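Local coordinates for possible substrate binding protein of ABC transporter system (PDB 3N0X), which probably binds branched-chain amino acids or related small molecules and delivers them to an ABC transporter, at residues A[236-241]-A[350-355]; A[254-259]-A[279-284]. One frame throughout, in Å; residues are numbered along the deposited sequence. Where two conformers were deposited one is given.

Contact 1: A[236-241]-A[350-355]; sequences NILPAL and VAWAVL
The W352 indole lies against L238, with V350 of its own segment on its other face, CG1 3.3 Å above the plane and toward the rim. At A351 the link is polar, since a water donates to L238 O and, more weakly, to A351 O, and its oxygen lies in plane at the indole edge. In W352 CG takes the crowded position between the backbone N and the carbonyl carbon (chi1 45°), which starts the indole toward L238. There L238 CD2 comes down on the ring in a CH-pi contact, 3.9 Å from the centroid of the five-membered ring and only 8° off its normal. W352 CB rests 3.7 Å from L241 CB. A353 N then gives a nearly straight hydrogen bond to L241 O (3.0 Å, 168° at the hydrogen), approaching from above the carbonyl plane. A353 O is buried, finds no polar partner in the model and faces L241 CD1. Farther on, L355 and L241 meet tip to tip, CD1 to CD1 at 3.9 Å. The turn after strand 229-233, at the edge of the parallel sheet, thus packs against the chain that leads from strand 335-345 into its antiparallel neighbour 354-357, an arrangement within the periplasmic binding protein fold.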
loop_
_atom_site.group_PDB
_atom_site.type_symbol
_atom_site.label_atom_id
_atom_site.label_comp_id
_atom_site.label_asym_id
_atom_site.label_seq_id
_atom_site.Cartn_x
_atom_site.Cartn_y
_atom_site.Cartn_z
ATOM N N ASN A 236 -2.979 -2.213 -8.729
ATOM C CA ASN A 236 -4.224 -2.032 -7.991
ATOM C C ASN A 236 -4.751 -3.387 -7.568
ATOM O O ASN A 236 -4.193 -4.417 -7.885
ATOM C CB ASN A 236 -5.291 -1.266 -8.828
ATOM C CG ASN A 236 -6.130 -0.343 -7.991
ATOM O OD1 ASN A 236 -6.464 -0.632 -6.835
ATOM N ND2 ASN A 236 -6.418 0.846 -8.555
ATOM N N ILE A 237 -5.847 -3.335 -6.816
ATOM C CA ILE A 237 -6.498 -4.533 -6.356
ATOM C C ILE A 237 -7.148 -5.270 -7.510
ATOM O O ILE A 237 -7.386 -4.720 -8.572
ATOM C CB ILE A 237 -7.517 -4.241 -5.228
ATOM C CG1 ILE A 237 -8.613 -3.277 -5.674
ATOM C CG2 ILE A 237 -6.719 -3.716 -3.993
ATOM C CD1 ILE A 237 -9.735 -3.105 -4.637
ATOM N N LEU A 238 -7.442 -6.552 -7.316
ATOM C CA LEU A 238 -7.927 -7.377 -8.406
ATOM C C LEU A 238 -9.180 -6.868 -9.143
ATOM O O LEU A 238 -9.212 -6.887 -10.369
ATOM C CB LEU A 238 -8.056 -8.868 -7.991
ATOM C CG LEU A 238 -6.792 -9.564 -7.471
ATOM C CD1 LEU A 238 -7.100 -11.020 -7.009
ATOM C CD2 LEU A 238 -5.683 -9.565 -8.507
ATOM N N PRO A 239 -10.240 -6.434 -8.415
ATOM C CA PRO A 239 -11.384 -5.883 -9.161
ATOM C C PRO A 239 -11.040 -4.686 -10.048
ATOM O O PRO A 239 -11.598 -4.529 -11.149
ATOM C CB PRO A 239 -12.353 -5.464 -8.066
ATOM C CG PRO A 239 -11.959 -6.232 -6.861
ATOM C CD PRO A 239 -10.472 -6.463 -6.955
ATOM N N ALA A 240 -10.131 -3.856 -9.581
ATOM C CA ALA A 240 -9.689 -2.695 -10.351
ATOM C C ALA A 240 -8.821 -3.052 -11.573
ATOM O O ALA A 240 -8.735 -2.277 -12.541
ATOM C CB ALA A 240 -8.943 -1.717 -9.436
ATOM N N LEU A 241 -8.164 -4.207 -11.530
ATOM C CA LEU A 241 -7.312 -4.661 -12.638
ATOM C C LEU A 241 -8.113 -5.182 -13.852
ATOM O O LEU A 241 -7.511 -5.421 -14.902
ATOM C CB LEU A 241 -6.329 -5.738 -12.151
ATOM C CG LEU A 241 -5.225 -5.343 -11.185
ATOM C CD1 LEU A 241 -4.390 -6.562 -10.833
ATOM C CD2 LEU A 241 -4.357 -4.215 -11.788
ATOM N N VAL A 350 -9.180 -14.782 -17.415
ATOM C CA VAL A 350 -8.950 -14.285 -16.070
ATOM C C VAL A 350 -9.621 -12.919 -15.918
ATOM O O VAL A 350 -9.464 -12.047 -16.777
ATOM C CB VAL A 350 -7.413 -14.255 -15.762
ATOM C CG1 VAL A 350 -7.110 -13.775 -14.322
ATOM C CG2 VAL A 350 -6.845 -15.627 -15.988
ATOM N N ALA A 351 -10.297 -12.716 -14.784
ATOM C CA ALA A 351 -11.135 -11.531 -14.554
ATOM C C ALA A 351 -10.352 -10.221 -14.413
ATOM O O ALA A 351 -10.899 -9.114 -14.594
ATOM C CB ALA A 351 -12.043 -11.761 -13.335
ATOM N N TRP A 352 -9.112 -10.355 -14.008
ATOM C CA TRP A 352 -8.183 -9.230 -13.874
ATOM C C TRP A 352 -7.060 -9.357 -14.881
ATOM O O TRP A 352 -6.723 -10.439 -15.303
ATOM C CB TRP A 352 -7.571 -9.194 -12.478
ATOM C CG TRP A 352 -7.109 -10.541 -11.970
ATOM C CD1 TRP A 352 -5.881 -11.135 -12.155
ATOM C CD2 TRP A 352 -7.897 -11.476 -11.222
ATOM N NE1 TRP A 352 -5.873 -12.369 -11.567
ATOM C CE2 TRP A 352 -7.095 -12.599 -10.984
ATOM C CE3 TRP A 352 -9.209 -11.461 -10.723
ATOM C CZ2 TRP A 352 -7.553 -13.715 -10.257
ATOM C CZ3 TRP A 352 -9.668 -12.555 -10.022
ATOM C CH2 TRP A 352 -8.829 -13.666 -9.777
ATOM N N ALA A 353 -6.468 -8.235 -15.254
ATOM C CA ALA A 353 -5.213 -8.260 -15.986
ATOM C C ALA A 353 -4.190 -8.979 -15.125
ATOM O O ALA A 353 -4.175 -8.809 -13.903
ATOM C CB ALA A 353 -4.720 -6.842 -16.269
ATOM N N VAL A 354 -3.316 -9.758 -15.763
ATOM C CA VAL A 354 -2.290 -10.511 -15.033
ATOM C C VAL A 354 -1.080 -9.623 -14.992
ATOM O O VAL A 354 -0.614 -9.160 -16.037
ATOM C CB VAL A 354 -1.964 -11.839 -15.746
ATOM C CG1 VAL A 354 -0.788 -12.559 -15.052
ATOM C CG2 VAL A 354 -3.209 -12.728 -15.744
ATOM N N LEU A 355 -0.553 -9.398 -13.792
ATOM C CA LEU A 355 0.625 -8.568 -13.610
ATOM C C LEU A 355 1.849 -9.472 -13.593
ATOM O O LEU A 355 2.150 -10.122 -12.571
ATOM C CB LEU A 355 0.528 -7.710 -12.342
ATOM C CG LEU A 355 -0.716 -6.794 -12.266
ATOM C CD1 LEU A 355 -0.576 -5.790 -11.107
ATOM C CD2 LEU A 355 -1.008 -6.068 -13.594
HETATM O O HOH W 1 -11.188 -8.309 -11.711
#

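Contact 2: A[254-259]-A[279-284]; sequences TYYYYD and APPDFF
Y255 and F283 form an edge-to-face pair, centroids 5.1 Å apart and planes at 67°, in which the Y255 edge is directed at the F283 face. F283 CG stands beside the backbone N, anti to the carbonyl carbon (chi1 -82°), which brings it to 3.6 Å from Y255 CD2; Y255 CB adds a CH-pi contact over the same ring. At the rim of the phenyl ring Y256 O lies near the plane, 3.2 Å from F283 CE1, with T254 OG1 beside CZ. An alanine here, without the ring, would probably leave a gap among T254, Y255 and Y256 and the Y255 edge without the face it packs on. The chain here enters helix 283-302 of the periplasmic binding protein fold, and a glycerol, probably from the crystallisation liquor, lies about 4 Å from the F283 side chain. Toward the other end, Y256 OH touches P281 CG (3.5 Å) while hydrogen-bonded to N266, and in the conformer described P280 CB sits over the centre of the Y258 ring. Between the two backbones a water accepts from Y258 N and donates to P281 O. Farther out, D282 holds the N-cap position without a capping bond from its side chain; OD1 instead accepts a local 2.8 Å bond from F283 N, 29° out of the carboxylate plane. K323 holds Y255 O.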
loop_
_atom_site.group_PDB
_atom_site.type_symbol
_atom_site.label_atom_id
_atom_site.label_comp_id
_atom_site.label_asym_id
_atom_site.label_seq_id
_atom_site.Cartn_x
_atom_site.Cartn_y
_atom_site.Cartn_z
ATOM N N THR A 254 3.611 -1.980 -8.394
ATOM C CA THR A 254 2.539 -2.354 -7.491
ATOM C C THR A 254 3.031 -2.784 -6.110
ATOM O O THR A 254 4.142 -3.298 -5.932
ATOM C CB THR A 254 1.642 -3.474 -8.117
ATOM O OG1 THR A 254 0.403 -3.548 -7.374
ATOM C CG2 THR A 254 2.373 -4.832 -8.204
ATOM N N TYR A 255 2.153 -2.599 -5.133
ATOM C CA TYR A 255 2.395 -3.058 -3.765
ATOM C C TYR A 255 2.395 -4.594 -3.678
ATOM O O TYR A 255 3.121 -5.183 -2.882
ATOM C CB TYR A 255 1.267 -2.473 -2.870
ATOM C CG TYR A 255 1.068 -3.122 -1.502
ATOM C CD1 TYR A 255 1.960 -2.926 -0.443
ATOM C CD2 TYR A 255 -0.034 -3.885 -1.268
ATOM C CE1 TYR A 255 1.743 -3.507 0.805
ATOM C CE2 TYR A 255 -0.219 -4.517 -0.056
ATOM C CZ TYR A 255 0.644 -4.293 0.994
ATOM O OH TYR A 255 0.407 -4.882 2.222
ATOM N N TYR A 256 1.538 -5.233 -4.456
ATOM C CA TYR A 256 1.326 -6.668 -4.378
ATOM C C TYR A 256 0.566 -7.185 -5.596
ATOM O O TYR A 256 -0.267 -6.492 -6.165
ATOM C CB TYR A 256 0.531 -7.031 -3.118
ATOM C CG TYR A 256 0.367 -8.534 -2.846
ATOM C CD1 TYR A 256 1.405 -9.307 -2.305
ATOM C CD2 TYR A 256 -0.849 -9.167 -3.089
ATOM C CE1 TYR A 256 1.212 -10.662 -2.039
ATOM C CE2 TYR A 256 -1.045 -10.499 -2.830
ATOM C CZ TYR A 256 0.017 -11.254 -2.330
ATOM O OH TYR A 256 -0.214 -12.590 -2.080
ATOM N N TYR A 257 0.883 -8.413 -5.990
ATOM C CA TYR A 257 0.058 -9.228 -6.905
ATOM C C TYR A 257 0.362 -10.650 -6.472
ATOM O O TYR A 257 1.523 -10.996 -6.333
ATOM C CB TYR A 257 0.365 -8.965 -8.387
ATOM C CG TYR A 257 -0.467 -9.806 -9.308
ATOM C CD1 TYR A 257 -1.780 -9.467 -9.563
ATOM C CD2 TYR A 257 0.038 -10.945 -9.893
ATOM C CE1 TYR A 257 -2.568 -10.245 -10.398
ATOM C CE2 TYR A 257 -0.713 -11.720 -10.736
ATOM C CZ TYR A 257 -2.017 -11.382 -10.975
ATOM O OH TYR A 257 -2.770 -12.199 -11.785
ATOM N N TYR A 258 -0.670 -11.450 -6.244
ATOM C CA TYR A 258 -0.498 -12.751 -5.599
ATOM C C TYR A 258 0.571 -13.643 -6.221
ATOM O O TYR A 258 1.263 -14.357 -5.504
ATOM C CB TYR A 258 -1.830 -13.509 -5.498
ATOM C CG TYR A 258 -2.487 -13.881 -6.813
ATOM C CD1 TYR A 258 -3.274 -12.968 -7.506
ATOM C CD2 TYR A 258 -2.350 -15.157 -7.336
ATOM C CE1 TYR A 258 -3.896 -13.320 -8.719
ATOM C CE2 TYR A 258 -2.967 -15.519 -8.538
ATOM C CZ TYR A 258 -3.734 -14.596 -9.226
ATOM O OH TYR A 258 -4.324 -14.961 -10.442
ATOM N N ASP A 259 0.681 -13.631 -7.550
ATOM C CA ASP A 259 1.549 -14.592 -8.230
ATOM C C ASP A 259 2.960 -14.077 -8.378
ATOM O O ASP A 259 3.810 -14.785 -8.900
ATOM C CB ASP A 259 0.980 -14.981 -9.610
ATOM C CG ASP A 259 1.507 -16.339 -10.126
ATOM O OD1 ASP A 259 1.579 -17.294 -9.334
ATOM O OD2 ASP A 259 1.800 -16.460 -11.343
ATOM N N ALA A 279 -10.378 -18.183 -4.342
ATOM C CA ALA A 279 -9.955 -16.911 -4.867
ATOM C C ALA A 279 -8.564 -16.641 -4.317
ATOM O O ALA A 279 -8.225 -17.157 -3.260
ATOM C CB ALA A 279 -10.902 -15.794 -4.430
ATOM N N PRO A 280 -7.762 -15.844 -5.023
ATOM C CA PRO A 280 -6.448 -15.472 -4.519
ATOM C C PRO A 280 -6.485 -14.343 -3.483
ATOM O O PRO A 280 -7.498 -13.576 -3.389
ATOM C CB PRO A 280 -5.696 -15.020 -5.770
ATOM C CG PRO A 280 -6.716 -14.827 -6.822
ATOM C CD PRO A 280 -8.041 -15.247 -6.336
ATOM N N PRO A 281 -5.404 -14.245 -2.679
ATOM C CA PRO A 281 -5.261 -13.125 -1.780
ATOM C C PRO A 281 -5.057 -11.837 -2.560
ATOM O O PRO A 281 -4.489 -11.858 -3.654
ATOM C CB PRO A 281 -4.007 -13.469 -0.977
ATOM C CG PRO A 281 -3.214 -14.368 -1.843
ATOM C CD PRO A 281 -4.206 -15.116 -2.700
ATOM N N ASP A 282 -5.476 -10.735 -1.961
ATOM C CA ASP A 282 -5.328 -9.378 -2.547
ATOM C C ASP A 282 -4.501 -8.476 -1.596
ATOM O O ASP A 282 -3.954 -8.937 -0.568
ATOM C CB ASP A 282 -6.738 -8.833 -2.844
ATOM C CG ASP A 282 -6.800 -7.841 -4.061
ATOM O OD1 ASP A 282 -5.765 -7.231 -4.426
ATOM O OD2 ASP A 282 -7.947 -7.671 -4.590
ATOM N N PHE A 283 -4.384 -7.186 -1.947
ATOM C CA PHE A 283 -3.607 -6.218 -1.155
ATOM C C PHE A 283 -3.875 -6.365 0.337
ATOM O O PHE A 283 -2.957 -6.398 1.161
ATOM C CB PHE A 283 -3.985 -4.754 -1.501
ATOM C CG PHE A 283 -3.313 -4.154 -2.735
ATOM C CD1 PHE A 283 -2.834 -4.905 -3.800
ATOM C CD2 PHE A 283 -3.222 -2.777 -2.827
ATOM C CE1 PHE A 283 -2.268 -4.262 -4.931
ATOM C CE2 PHE A 283 -2.603 -2.163 -3.902
ATOM C CZ PHE A 283 -2.155 -2.910 -4.961
ATOM N N PHE A 284 -5.151 -6.333 0.675
ATOM C CA PHE A 284 -5.547 -6.205 2.067
ATOM C C PHE A 284 -5.223 -7.462 2.852
ATOM O O PHE A 284 -4.844 -7.416 4.043
ATOM C CB PHE A 284 -7.022 -5.785 2.142
ATOM C CG PHE A 284 -7.265 -4.472 1.493
ATOM C CD1 PHE A 284 -6.972 -3.308 2.158
ATOM C CD2 PHE A 284 -7.824 -4.395 0.230
ATOM C CE1 PHE A 284 -7.178 -2.063 1.555
ATOM C CE2 PHE A 284 -7.971 -3.170 -0.392
ATOM C CZ PHE A 284 -7.654 -2.013 0.256
HETATM O O HOH W 2 -3.257 -10.342 -5.779
#

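In the fold
The centres of the two contacts are about 9 Å apart, on the same side of the chain's centre. Contact 2 is nested within the loop that contact 1 closes, so the order along the chain is 236-241, 254-259, 279-284, 350-355. Strands 251-254 and 354-357, which border or belong to the two contacts, both pair with strand 335-345 in the antiparallel sheet. The contacts also touch directly: D282 OD2 probably accepts a hydrogen bond from L238 N (3.0 Å), and in the conformer given W352 NE1 and Y258 OH probably form a hydrogen bond (3.2 Å). Together they tie the chain leaving the four-stranded parallel sheet to the start of helix 283-302, joining parts far apart in sequence.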